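Local coordinates for protein 2-methyl-3-hydroxypyridine-5-carboxylic acid oxygenase (Mesorhizobium loti, PDB 3ALJ) that catalyses, as an FAD-containing oxygenase, the oxidative ring opening of 2-methyl-3-hydroxypyridine-5-carboxylic acid, a step in vitamin B6 breakdown, at residues G59-E64 with P370-Y375; P79-T84 with V91-F96; T84-K89 with S351-N356; V131-V136 with G281-V286. All blocks are in the same frame, centred on the assembly; numbering follows the deposited sequence.

How the contacts relate
Following the chain from its N terminus, contact 1 opens first, on helix 57-65, and closes last, at 370-375, tying that helix to the C-terminal tail; the other three lie nested within its loop. Contact 2 closes a short hairpin, strand 82-86 with strand 89-94. Contact 3 ties that hairpin to the loop after helix 321-349. It shares Thr84 with contact 2, their segments alternate along the chain, so the two cross, and they touch where Ser92 OG meets Asn356 N. Contact 4 follows contact 2 in series and is nested inside contact 3. It joins a three-stranded sheet to the nucleotide-binding sheet, its centre about 42 Å from that of contact 2, across the chain's centre.

Contact 1 of 4, residues G59-E64 with P370-Y375; sequences GLRVLE and PLRRVY
The guanidinium of Arg61 has Leu371 over one face: CD1 sits 3.6 Å above the plane, offset toward the rim. At the edge of the same group lies Arg372 CG, but that residue was deposited in two conformers and this contact is doubtful. Bends at chi2 (-61°) and chi3 (-79°) fold the arginine chain back along its own helix, which brings NE to 3.7 Å from Leu371 CD1 and NH1 to 3.0 Å from Glu64 OE2. The hydrogen bond in that salt bridge is bent (130°), with the carboxylate oxygen far out of the guanidinium plane. The stronger polar partner is Asp369, which forms a salt bridge with NH2. Helix 57-65 of the FAD-binding domain is in this way tied to the C-terminal tail, just ahead of a G1 beta bulge in which Arg373 and Val374 both face Asp369. Cutting the arginine back to an alanine is likely to leave Asp369 and Glu64 without their charged partner and to uncover one flank of Leu371. Lower down, Arg61 CB rests 3.8 Å from Pro370 CD, and Val62 CG2 meets Pro370 CG at 3.7 Å, the two side chains crossing at about a right angle. Leu371 CD2 also approaches the backbone, 3.5 Å from Arg61 O.

Contact 2 of 4, residues P79-T84 with V91-F96; sequences PPTYET and VSKETF
Lys93 and Glu83 face each other as a non-hydrogen-bonded pair, their side chains side by side and pointing the same way. Traced from its base, the lysine first places CB 3.5 Å from Thr81 OG1, then CG against Glu83 CG at 3.9 Å. The chain stays extended beyond CG, which carries CE along the glutamate to 3.5 Å from Glu83 OE2. At the tip, NZ is 4.4 Å from the same OE2, too far for a salt bridge; a water bonded to OE2 and only weakly to NZ spans the pair, while the salt bridge of NZ goes to Glu195. Glu83 OE2 in turn is held by Ser90 and Trp85. The opposite face of the strands carries Tyr82, Glu94, Thr84 and Ser92. There one water lies within bonding distance of Tyr82 O, Thr84 OG1, Ser92 OG and Glu94 OE1, a buried polar cluster gathered round a single molecule, and Glu94 OE2 takes the backbone N of Phe358. Farther along, Phe96 CZ packs on Tyr82 CB at 3.7 Å. The backbones are fixed by near-straight bonds, Tyr82 N to Glu94 O at 2.9 Å (165°) and Thr84 N to Ser92 O at 3.0 Å (166°). Thr84 O takes Val91 N at 2.8 Å and, weakly, Ser92 N, so two residues face one: a classic beta bulge. With the axes of 82-84 and 91-94 at 174°, this is an antiparallel beta hairpin whose second strand forms an outer edge of the seven-stranded mixed sheet.

Contact 3 of 4, residues T84-K89 with S351-N356; sequences TWMHNK and SLSKGN
Met86 reaches Ser353 through its methyl alone: CE lies 3.6 Å from Ser353 CB and equally near the carbonyl oxygen of that residue. Beside it Thr84 turns its CG2 to the same loop, 3.5 Å from Leu352 O and 4.0 Å from Gly355 CA. These few van der Waals contacts, with no direct hydrogen bond across, set the tip of a beta hairpin closed by a type I' turn (Met86 to Lys89) against the 3-10 segment 351-354 that follows helix 321-349. A CB on Gly355 would point at the strand and merely touch Thr84 CB; the positive phi of 70° is the clearer reason for a glycine at this position.

In the next shell, the methionine is shaped by two bends, chi2 58° and chi3 66°, which swing CE across to the loop while SD stays over a face of the His87 ring, offset toward its rim. The turn itself is held by paired backbone bonds between Met86 and Lys89. On the loop side, Lys354 N binds Ser351 O and Gly355 N binds Leu352 O, and Ser353 OG is anchored on Arg350 O. Trp203, on the neighbouring strand 199-203, touches Thr84, Met86 and Ser353 and so backs the contact from the sheet. The polar link between the segments is made by a water, 2.7 Å from Thr84 OG1, which donates to Leu352 O at 2.8 Å.

Contact 4 of 4, residues V131-V136 with G281-V286; sequences VAADPV and GKVALV
Lys282 N donates to Pro135 O at 2.9 Å in an almost straight bond, with an N-H...O angle of 172°, arriving in the carbonyl plane on a lone pair. This is the tight end of the contact. Gly281 CA lies 3.7 Å from Pro135 O, and a CB on that residue would run into the oxygen, so the backbones can approach this closely because no side chain stands between them. Next to the bond, Val283 presses one methyl on the strand end: chi1 of 174° sets CG2 anti to the carbonyl carbon, 3.8 Å from Asp134 O and 3.9 Å from Pro135 CA. Farther back the packing thins, for Ala133 CB is 4.4 Å from Val283 CG2, and Val162 of helix 161-166 touches both side chains.

The solvent side is looser. Val136 is exposed and was modelled in two conformations, so the exact fit of the Lys282 methylenes near Val136 O is doubtful. Beyond them the amine forms a salt bridge with Glu322 at the start of helix 321-349. A serine in place of this lysine would probably leave Glu322 without its charged mate.

In the conformer given, Asp134 OD1 accepts from Val136 N at 3.0 Å, an Asx turn that shapes the corner between strands 130-134 and 138-141. Those strands belong to an antiparallel three-stranded meander inserted before strand 151-154 of the mixed, mainly parallel sheet. The meander packs on strand 283-285 of that sheet, consistent with the Rossmann-type FAD-binding domain of flavoprotein hydroxylases.

Contact 1 of 4, residues G59-E64 with P370-Y375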
loop_
_atom_site.group_PDB
_atom_site.type_symbol
_atom_site.label_atom_id
_atom_site.label_comp_id
_atom_site.label_asym_id
_atom_site.label_seq_id
_atom_site.Cartn_x
_atom_site.Cartn_y
_atom_site.Cartn_z
ATOM N N GLY A 59 7.273 1.742 -6.943
ATOM C CA GLY A 59 7.022 2.680 -5.807
ATOM C C GLY A 59 8.241 3.448 -5.480
ATOM O O GLY A 59 8.147 4.632 -5.108
ATOM N N LEU A 60 9.423 2.803 -5.507
ATOM C CA LEU A 60 10.652 3.484 -5.189
ATOM C C LEU A 60 10.932 4.603 -6.226
ATOM O O LEU A 60 11.442 5.658 -5.822
ATOM C CB LEU A 60 11.807 2.454 -5.080
ATOM C CG LEU A 60 11.668 1.492 -3.923
ATOM C CD1 LEU A 60 12.710 0.375 -4.099
ATOM C CD2 LEU A 60 11.822 2.177 -2.548
ATOM N N ARG A 61 10.603 4.373 -7.513
ATOM C CA ARG A 61 10.801 5.393 -8.556
ATOM C C ARG A 61 9.792 6.518 -8.313
ATOM O O ARG A 61 10.171 7.684 -8.535
ATOM C CB ARG A 61 10.546 4.714 -9.915
ATOM C CG ARG A 61 11.723 3.803 -10.396
ATOM C CD ARG A 61 13.050 4.608 -10.590
ATOM N NE ARG A 61 12.964 5.301 -11.878
ATOM C CZ ARG A 61 14.019 5.807 -12.479
ATOM N NH1 ARG A 61 15.128 5.971 -11.781
ATOM N NH2 ARG A 61 13.875 6.261 -13.746
ATOM N N VAL A 62 8.561 6.224 -7.847
ATOM C CA VAL A 62 7.716 7.340 -7.455
ATOM C C VAL A 62 8.398 8.146 -6.375
ATOM O O VAL A 62 8.435 9.396 -6.447
ATOM C CB VAL A 62 6.344 6.850 -6.958
ATOM C CG1 VAL A 62 5.520 8.047 -6.395
ATOM C CG2 VAL A 62 5.538 6.196 -8.086
ATOM N N LEU A 63 8.930 7.483 -5.327
ATOM C CA LEU A 63 9.571 8.249 -4.258
ATOM C C LEU A 63 10.712 9.112 -4.761
ATOM O O LEU A 63 10.926 10.253 -4.324
ATOM C CB LEU A 63 10.113 7.304 -3.122
ATOM C CG LEU A 63 8.962 6.675 -2.313
ATOM C CD1 LEU A 63 9.532 5.534 -1.518
ATOM C CD2 LEU A 63 8.384 7.724 -1.340
ATOM N N GLU A 64 11.504 8.557 -5.703
ATOM C CA GLU A 64 12.544 9.396 -6.362
ATOM C C GLU A 64 11.967 10.605 -7.018
ATOM O O GLU A 64 12.522 11.700 -6.901
ATOM C CB GLU A 64 13.249 8.452 -7.376
ATOM C CG GLU A 64 14.465 9.136 -7.999
ATOM C CD GLU A 64 15.247 8.196 -9.034
ATOM O OE1 GLU A 64 15.963 8.848 -9.824
ATOM O OE2 GLU A 64 15.068 6.967 -8.973
ATOM N N PRO A 370 7.498 4.646 -13.548
ATOM C CA PRO A 370 6.647 5.748 -13.858
ATOM C C PRO A 370 7.417 6.979 -14.300
ATOM O O PRO A 370 6.769 7.862 -14.937
ATOM C CB PRO A 370 5.926 5.997 -12.473
ATOM C CG PRO A 370 6.958 5.526 -11.488
ATOM C CD PRO A 370 7.524 4.297 -12.128
ATOM N N LEU A 371 8.724 7.153 -14.012
ATOM C CA LEU A 371 9.423 8.434 -14.374
ATOM C C LEU A 371 9.672 8.409 -15.892
ATOM O O LEU A 371 9.387 9.421 -16.594
ATOM C CB LEU A 371 10.718 8.497 -13.566
ATOM C CG LEU A 371 10.597 8.353 -12.018
ATOM C CD1 LEU A 371 11.926 8.804 -11.412
ATOM C CD2 LEU A 371 9.468 9.287 -11.602
ATOM N N ARG A 372 10.192 7.299 -16.384
ATOM C CA ARG A 372 10.448 7.141 -17.848
ATOM C C ARG A 372 9.319 6.569 -18.612
ATOM O O ARG A 372 9.335 6.588 -19.893
ATOM C CB ARG A 372 11.611 6.194 -18.127
ATOM C CG ARG A 372 12.882 6.868 -17.645
ATOM C CD ARG A 372 14.111 6.016 -17.878
ATOM N NE ARG A 372 14.266 5.800 -19.296
ATOM C CZ ARG A 372 14.526 4.599 -19.781
ATOM N NH1 ARG A 372 14.732 3.613 -18.917
ATOM N NH2 ARG A 372 14.687 4.423 -21.104
ATOM N N ARG A 373 8.283 6.039 -17.940
ATOM C CA ARG A 373 7.134 5.433 -18.590
ATOM C C ARG A 373 7.505 4.212 -19.435
ATOM O O ARG A 373 7.000 3.992 -20.543
ATOM C CB ARG A 373 6.291 6.478 -19.458
ATOM C CG ARG A 373 6.012 7.738 -18.663
ATOM C CD ARG A 373 5.198 8.662 -19.600
ATOM N NE ARG A 373 5.323 9.991 -19.036
ATOM C CZ ARG A 373 4.347 10.931 -19.192
ATOM N NH1 ARG A 373 4.617 12.130 -18.664
ATOM N NH2 ARG A 373 3.218 10.578 -19.853
ATOM N N VAL A 374 8.434 3.391 -18.913
ATOM C CA VAL A 374 8.791 2.095 -19.600
ATOM C C VAL A 374 8.876 1.041 -18.575
ATOM O O VAL A 374 8.906 1.392 -17.340
ATOM C CB VAL A 374 10.219 2.227 -20.239
ATOM C CG1 VAL A 374 10.157 3.358 -21.404
ATOM C CG2 VAL A 374 11.284 2.557 -19.205
ATOM N N TYR A 375 8.960 -0.209 -18.995
ATOM C CA TYR A 375 9.208 -1.348 -18.081
ATOM C C TYR A 375 10.692 -1.601 -18.035
ATOM O O TYR A 375 11.364 -1.596 -19.134
ATOM C CB TYR A 375 8.465 -2.581 -18.582
ATOM C CG TYR A 375 6.977 -2.431 -18.485
ATOM C CD1 TYR A 375 6.238 -1.761 -19.478
ATOM C CD2 TYR A 375 6.364 -2.789 -17.309
ATOM C CE1 TYR A 375 4.860 -1.576 -19.295
ATOM C CE2 TYR A 375 4.985 -2.658 -17.117
ATOM C CZ TYR A 375 4.243 -2.113 -18.115
ATOM O OH TYR A 375 2.847 -1.976 -18.010
#

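Contact 2 of 4, residues P79-T84 with V91-F96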
loop_
_atom_site.group_PDB
_atom_site.type_symbol
_atom_site.label_atom_id
_atom_site.label_comp_id
_atom_site.label_asym_id
_atom_site.label_seq_id
_atom_site.Cartn_x
_atom_site.Cartn_y
_atom_site.Cartn_z
ATOM N N PRO A 79 15.851 -7.248 1.948
ATOM C CA PRO A 79 16.400 -8.559 2.317
ATOM C C PRO A 79 17.333 -9.116 1.201
ATOM O O PRO A 79 17.179 -8.819 0.029
ATOM C CB PRO A 79 15.132 -9.476 2.403
ATOM C CG PRO A 79 14.031 -8.479 2.726
ATOM C CD PRO A 79 14.349 -7.260 1.834
ATOM N N PRO A 80 18.276 -10.004 1.665
ATOM C CA PRO A 80 19.109 -10.660 0.615
ATOM C C PRO A 80 18.325 -11.525 -0.287
ATOM O O PRO A 80 18.772 -11.750 -1.398
ATOM C CB PRO A 80 20.022 -11.598 1.389
ATOM C CG PRO A 80 20.002 -11.069 2.795
ATOM C CD PRO A 80 18.653 -10.292 3.054
ATOM N N THR A 81 17.201 -12.110 0.127
ATOM C CA THR A 81 16.378 -12.922 -0.698
ATOM C C THR A 81 14.930 -12.907 -0.167
ATOM O O THR A 81 14.706 -12.622 1.025
ATOM C CB THR A 81 16.874 -14.401 -0.770
ATOM O OG1 THR A 81 16.143 -15.035 -1.869
ATOM C CG2 THR A 81 16.813 -15.139 0.451
ATOM N N TYR A 82 14.003 -13.158 -1.109
ATOM C CA TYR A 82 12.585 -13.431 -0.735
ATOM C C TYR A 82 12.429 -14.952 -0.789
ATOM O O TYR A 82 12.434 -15.582 -1.828
ATOM C CB TYR A 82 11.711 -12.712 -1.746
ATOM C CG TYR A 82 10.267 -12.684 -1.407
ATOM C CD1 TYR A 82 9.540 -13.896 -1.148
ATOM C CD2 TYR A 82 9.576 -11.456 -1.338
ATOM C CE1 TYR A 82 8.138 -13.807 -0.854
ATOM C CE2 TYR A 82 8.204 -11.396 -1.081
ATOM C CZ TYR A 82 7.533 -12.547 -0.834
ATOM O OH TYR A 82 6.138 -12.542 -0.628
ATOM N N GLU A 83 12.350 -15.510 0.464
ATOM C CA GLU A 83 12.315 -16.975 0.647
ATOM C C GLU A 83 10.845 -17.434 0.944
ATOM O O GLU A 83 10.126 -16.705 1.608
ATOM C CB GLU A 83 13.284 -17.366 1.734
ATOM C CG GLU A 83 13.329 -18.868 1.979
ATOM C CD GLU A 83 14.438 -19.274 2.962
ATOM O OE1 GLU A 83 14.946 -18.420 3.706
ATOM O OE2 GLU A 83 14.658 -20.499 3.062
ATOM N N THR A 84 10.466 -18.593 0.454
ATOM C CA THR A 84 9.191 -19.207 0.790
ATOM C C THR A 84 9.410 -20.526 1.442
ATOM O O THR A 84 10.252 -21.359 0.915
ATOM C CB THR A 84 8.394 -19.370 -0.507
ATOM O OG1 THR A 84 8.206 -18.073 -1.069
ATOM C CG2 THR A 84 6.954 -19.894 -0.243
ATOM N N VAL A 91 11.150 -23.834 -0.164
ATOM C CA VAL A 91 10.766 -24.270 -1.480
ATOM C C VAL A 91 11.261 -23.289 -2.570
ATOM O O VAL A 91 11.249 -23.598 -3.796
ATOM C CB VAL A 91 9.253 -24.517 -1.626
ATOM C CG1 VAL A 91 8.843 -25.714 -0.827
ATOM C CG2 VAL A 91 8.426 -23.249 -1.284
ATOM N N SER A 92 11.614 -22.052 -2.216
ATOM C CA SER A 92 12.171 -21.179 -3.229
ATOM C C SER A 92 12.926 -20.020 -2.509
ATOM O O SER A 92 12.605 -19.649 -1.359
ATOM C CB SER A 92 11.063 -20.548 -4.132
ATOM O OG SER A 92 10.079 -19.787 -3.423
ATOM N N LYS A 93 13.854 -19.412 -3.290
ATOM C CA LYS A 93 14.532 -18.188 -2.937
ATOM C C LYS A 93 14.637 -17.338 -4.154
ATOM O O LYS A 93 15.117 -17.815 -5.226
ATOM C CB LYS A 93 15.995 -18.530 -2.429
ATOM C CG LYS A 93 15.930 -19.065 -0.935
ATOM C CD LYS A 93 17.382 -19.355 -0.486
ATOM C CE LYS A 93 17.342 -19.758 0.961
ATOM N NZ LYS A 93 18.757 -20.137 1.406
ATOM N N GLU A 94 14.030 -16.150 -4.035
ATOM C CA GLU A 94 13.878 -15.334 -5.287
ATOM C C GLU A 94 14.479 -13.970 -5.042
ATOM O O GLU A 94 14.292 -13.326 -3.982
ATOM C CB GLU A 94 12.343 -15.155 -5.590
ATOM C CG GLU A 94 11.689 -16.464 -5.976
ATOM C CD GLU A 94 10.171 -16.332 -6.033
ATOM O OE1 GLU A 94 9.506 -16.537 -5.023
ATOM O OE2 GLU A 94 9.667 -16.070 -7.138
ATOM N N THR A 95 15.198 -13.454 -6.063
ATOM C CA THR A 95 15.817 -12.108 -5.982
ATOM C C THR A 95 15.468 -11.280 -7.205
ATOM O O THR A 95 15.950 -10.139 -7.312
ATOM C CB THR A 95 17.338 -12.171 -5.761
ATOM O OG1 THR A 95 17.902 -12.831 -6.882
ATOM C CG2 THR A 95 17.692 -12.835 -4.453
ATOM N N PHE A 96 14.687 -11.774 -8.168
ATOM C CA PHE A 96 14.076 -10.903 -9.210
ATOM C C PHE A 96 15.048 -10.231 -10.142
ATOM O O PHE A 96 14.810 -9.142 -10.614
ATOM C CB PHE A 96 13.201 -9.782 -8.521
ATOM C CG PHE A 96 12.470 -10.252 -7.219
ATOM C CD1 PHE A 96 11.598 -11.337 -7.285
ATOM C CD2 PHE A 96 12.620 -9.594 -6.023
ATOM C CE1 PHE A 96 10.908 -11.777 -6.150
ATOM C CE2 PHE A 96 11.919 -9.995 -4.875
ATOM C CZ PHE A 96 11.071 -11.073 -4.956
HETATM O O HOH W 1 10.438 -17.279 -2.654
HETATM O O HOH W 2 16.971 -21.594 3.712
#

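Contact 3 of 4, residues T84-K89 with S351-N356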
loop_
_atom_site.group_PDB
_atom_site.type_symbol
_atom_site.label_atom_id
_atom_site.label_comp_id
_atom_site.label_asym_id
_atom_site.label_seq_id
_atom_site.Cartn_x
_atom_site.Cartn_y
_atom_site.Cartn_z
ATOM N N THR A 84 10.466 -18.593 0.454
ATOM C CA THR A 84 9.191 -19.207 0.790
ATOM C C THR A 84 9.410 -20.526 1.442
ATOM O O THR A 84 10.252 -21.359 0.915
ATOM C CB THR A 84 8.394 -19.370 -0.507
ATOM O OG1 THR A 84 8.206 -18.073 -1.069
ATOM C CG2 THR A 84 6.954 -19.894 -0.243
ATOM N N TRP A 85 8.699 -20.774 2.548
ATOM C CA TRP A 85 8.641 -22.152 3.144
ATOM C C TRP A 85 7.255 -22.739 2.996
ATOM O O TRP A 85 6.258 -22.024 3.122
ATOM C CB TRP A 85 8.980 -22.116 4.634
ATOM C CG TRP A 85 10.398 -21.712 4.969
ATOM C CD1 TRP A 85 11.412 -21.392 4.139
ATOM C CD2 TRP A 85 10.875 -21.573 6.361
ATOM N NE1 TRP A 85 12.535 -21.080 4.911
ATOM C CE2 TRP A 85 12.252 -21.189 6.263
ATOM C CE3 TRP A 85 10.262 -21.743 7.635
ATOM C CZ2 TRP A 85 13.041 -20.937 7.404
ATOM C CZ3 TRP A 85 11.081 -21.511 8.803
ATOM C CH2 TRP A 85 12.403 -21.071 8.649
ATOM N N MET A 86 7.201 -24.049 2.862
ATOM C CA MET A 86 5.968 -24.816 2.979
ATOM C C MET A 86 6.199 -25.894 3.996
ATOM O O MET A 86 7.146 -26.706 3.815
ATOM C CB MET A 86 5.574 -25.472 1.648
ATOM C CG MET A 86 4.384 -26.483 1.851
ATOM S SD MET A 86 2.877 -25.718 2.586
ATOM C CE MET A 86 2.518 -24.684 1.278
ATOM N N HIS A 87 5.474 -25.931 5.098
ATOM C CA HIS A 87 5.703 -26.970 6.139
ATOM C C HIS A 87 7.152 -26.986 6.579
ATOM O O HIS A 87 7.748 -28.061 6.770
ATOM C CB HIS A 87 5.157 -28.339 5.674
ATOM C CG HIS A 87 3.682 -28.335 5.355
ATOM N ND1 HIS A 87 2.698 -27.746 6.154
ATOM C CD2 HIS A 87 3.041 -28.866 4.303
ATOM C CE1 HIS A 87 1.513 -27.879 5.554
ATOM N NE2 HIS A 87 1.695 -28.552 4.434
ATOM N N ASN A 88 7.733 -25.783 6.760
ATOM C CA ASN A 88 9.138 -25.586 7.275
ATOM C C ASN A 88 10.199 -26.008 6.297
ATOM O O ASN A 88 11.421 -25.947 6.694
ATOM C CB ASN A 88 9.343 -26.277 8.639
ATOM C CG ASN A 88 8.285 -25.841 9.600
ATOM O OD1 ASN A 88 8.049 -24.649 9.647
ATOM N ND2 ASN A 88 7.639 -26.736 10.267
ATOM N N LYS A 89 9.858 -26.373 5.054
ATOM C CA LYS A 89 10.872 -26.740 4.029
ATOM C C LYS A 89 10.956 -25.537 3.097
ATOM O O LYS A 89 9.990 -24.993 2.598
ATOM C CB LYS A 89 10.359 -27.942 3.250
ATOM C CG LYS A 89 11.247 -28.328 2.047
ATOM C CD LYS A 89 12.720 -28.691 2.537
ATOM C CE LYS A 89 13.362 -29.358 1.309
ATOM N NZ LYS A 89 13.829 -28.410 0.340
ATOM N N SER A 351 -1.457 -19.116 -4.491
ATOM C CA SER A 351 -0.374 -19.408 -5.390
ATOM C C SER A 351 1.012 -19.177 -4.779
ATOM O O SER A 351 1.950 -19.929 -5.149
ATOM C CB SER A 351 -0.434 -18.552 -6.657
ATOM O OG SER A 351 -1.751 -18.745 -7.290
ATOM N N LEU A 352 1.124 -18.172 -3.904
ATOM C CA LEU A 352 2.438 -17.913 -3.316
ATOM C C LEU A 352 2.979 -19.091 -2.501
ATOM O O LEU A 352 4.212 -19.201 -2.308
ATOM C CB LEU A 352 2.392 -16.636 -2.465
ATOM C CG LEU A 352 2.106 -15.358 -3.341
ATOM C CD1 LEU A 352 1.907 -14.309 -2.258
ATOM C CD2 LEU A 352 3.270 -15.035 -4.194
ATOM N N SER A 353 2.100 -19.986 -2.054
ATOM C CA SER A 353 2.540 -21.146 -1.227
ATOM C C SER A 353 3.430 -22.109 -2.003
ATOM O O SER A 353 4.080 -22.898 -1.371
ATOM C CB SER A 353 1.317 -21.910 -0.686
ATOM O OG SER A 353 0.611 -22.588 -1.732
ATOM N N LYS A 354 3.423 -21.975 -3.325
ATOM C CA LYS A 354 4.182 -22.886 -4.181
ATOM C C LYS A 354 5.646 -22.441 -4.250
ATOM O O LYS A 354 6.525 -23.249 -4.636
ATOM C CB LYS A 354 3.600 -22.963 -5.594
ATOM C CG LYS A 354 2.185 -23.541 -5.546
ATOM C CD LYS A 354 1.696 -23.780 -6.938
ATOM C CE LYS A 354 1.344 -22.493 -7.647
ATOM N NZ LYS A 354 0.934 -22.881 -9.089
ATOM N N GLY A 355 5.903 -21.157 -3.974
ATOM C CA GLY A 355 7.227 -20.542 -4.227
ATOM C C GLY A 355 7.454 -20.398 -5.756
ATOM O O GLY A 355 6.734 -20.902 -6.641
ATOM N N ASN A 356 8.514 -19.615 -6.046
ATOM C CA ASN A 356 8.839 -19.321 -7.464
ATOM C C ASN A 356 7.730 -18.714 -8.285
ATOM O O ASN A 356 7.670 -18.864 -9.540
ATOM C CB ASN A 356 9.449 -20.574 -8.183
ATOM C CG ASN A 356 10.799 -20.921 -7.700
ATOM O OD1 ASN A 356 11.650 -20.029 -7.534
ATOM N ND2 ASN A 356 10.961 -22.222 -7.357
HETATM O O HOH W 3 5.990 -17.077 -2.305
#

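Contact 4 of 4, residues V131-V136 with G281-V286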
loop_
_atom_site.group_PDB
_atom_site.type_symbol
_atom_site.label_atom_id
_atom_site.label_comp_id
_atom_site.label_asym_id
_atom_site.label_seq_id
_atom_site.Cartn_x
_atom_site.Cartn_y
_atom_site.Cartn_z
ATOM N N VAL A 131 -16.801 15.321 2.480
ATOM C CA VAL A 131 -18.051 14.497 2.569
ATOM C C VAL A 131 -18.777 14.538 1.235
ATOM O O VAL A 131 -19.562 13.580 0.950
ATOM C CB VAL A 131 -18.987 14.923 3.739
ATOM C CG1 VAL A 131 -18.281 14.804 5.056
ATOM C CG2 VAL A 131 -19.469 16.294 3.505
ATOM N N ALA A 132 -18.498 15.526 0.395
ATOM C CA ALA A 132 -19.110 15.528 -0.916
ATOM C C ALA A 132 -18.250 16.176 -1.924
ATOM O O ALA A 132 -17.409 17.055 -1.590
ATOM C CB ALA A 132 -20.545 16.165 -0.856
ATOM N N ALA A 133 -18.375 15.797 -3.177
ATOM C CA ALA A 133 -17.592 16.459 -4.240
ATOM C C ALA A 133 -18.485 16.688 -5.456
ATOM O O ALA A 133 -19.404 15.895 -5.688
ATOM C CB ALA A 133 -16.338 15.560 -4.697
ATOM N N ASP A 134 -18.123 17.688 -6.265
ATOM C CA ASP A 134 -18.953 17.972 -7.440
ATOM C C ASP A 134 -17.943 17.980 -8.590
ATOM O O ASP A 134 -16.904 18.674 -8.479
ATOM C CB ASP A 134 -19.579 19.364 -7.267
ATOM C CG ASP A 134 -20.566 19.701 -8.344
ATOM O OD1 ASP A 134 -20.349 19.418 -9.542
ATOM O OD2 ASP A 134 -21.642 20.242 -8.047
ATOM N N PRO A 135 -18.221 17.226 -9.669
ATOM C CA PRO A 135 -17.369 17.268 -10.873
ATOM C C PRO A 135 -17.061 18.634 -11.463
ATOM O O PRO A 135 -16.080 18.808 -12.167
ATOM C CB PRO A 135 -18.184 16.522 -11.909
ATOM C CG PRO A 135 -18.987 15.502 -11.141
ATOM C CD PRO A 135 -19.274 16.190 -9.775
ATOM N N VAL A 136 -17.857 19.656 -11.123
ATOM C CA VAL A 136 -17.468 20.967 -11.680
ATOM C C VAL A 136 -16.330 21.608 -10.944
ATOM O O VAL A 136 -15.809 22.662 -11.344
ATOM C CB VAL A 136 -18.603 22.044 -11.811
ATOM C CG1 VAL A 136 -19.818 21.453 -12.416
ATOM C CG2 VAL A 136 -18.840 22.789 -10.476
ATOM N N GLY A 281 -15.547 14.788 -14.617
ATOM C CA GLY A 281 -15.214 16.192 -14.652
ATOM C C GLY A 281 -13.814 16.485 -14.105
ATOM O O GLY A 281 -12.797 15.982 -14.687
ATOM N N LYS A 282 -13.729 17.360 -13.120
ATOM C CA LYS A 282 -12.459 17.747 -12.525
ATOM C C LYS A 282 -12.093 16.848 -11.305
ATOM O O LYS A 282 -11.140 17.201 -10.658
ATOM C CB LYS A 282 -12.466 19.188 -12.084
ATOM C CG LYS A 282 -12.668 20.207 -13.310
ATOM C CD LYS A 282 -12.940 21.634 -12.694
ATOM C CE LYS A 282 -13.702 22.646 -13.613
ATOM N NZ LYS A 282 -12.859 22.724 -14.767
ATOM N N VAL A 283 -12.837 15.764 -11.120
ATOM C CA VAL A 283 -12.554 14.834 -9.970
ATOM C C VAL A 283 -11.837 13.598 -10.496
ATOM O O VAL A 283 -12.261 12.926 -11.417
ATOM C CB VAL A 283 -13.889 14.399 -9.362
ATOM C CG1 VAL A 283 -13.627 13.316 -8.275
ATOM C CG2 VAL A 283 -14.599 15.652 -8.691
ATOM N N ALA A 284 -10.701 13.249 -9.815
ATOM C CA ALA A 284 -9.989 11.962 -10.082
ATOM C C ALA A 284 -9.944 11.201 -8.806
ATOM O O ALA A 284 -9.583 11.742 -7.723
ATOM C CB ALA A 284 -8.607 12.232 -10.500
ATOM N N LEU A 285 -10.281 9.930 -8.937
ATOM C CA LEU A 285 -10.204 8.957 -7.777
ATOM C C LEU A 285 -8.865 8.217 -7.880
ATOM O O LEU A 285 -8.560 7.648 -8.932
ATOM C CB LEU A 285 -11.331 7.938 -7.876
ATOM C CG LEU A 285 -12.723 8.647 -7.879
ATOM C CD1 LEU A 285 -13.777 7.529 -7.942
ATOM C CD2 LEU A 285 -12.967 9.540 -6.643
ATOM N N VAL A 286 -8.113 8.179 -6.788
ATOM C CA VAL A 286 -6.694 7.617 -6.790
ATOM C C VAL A 286 -6.581 6.655 -5.652
ATOM O O VAL A 286 -6.989 7.024 -4.530
ATOM C CB VAL A 286 -5.610 8.732 -6.632
ATOM C CG1 VAL A 286 -5.724 9.762 -7.868
ATOM C CG2 VAL A 286 -5.462 9.355 -5.172
#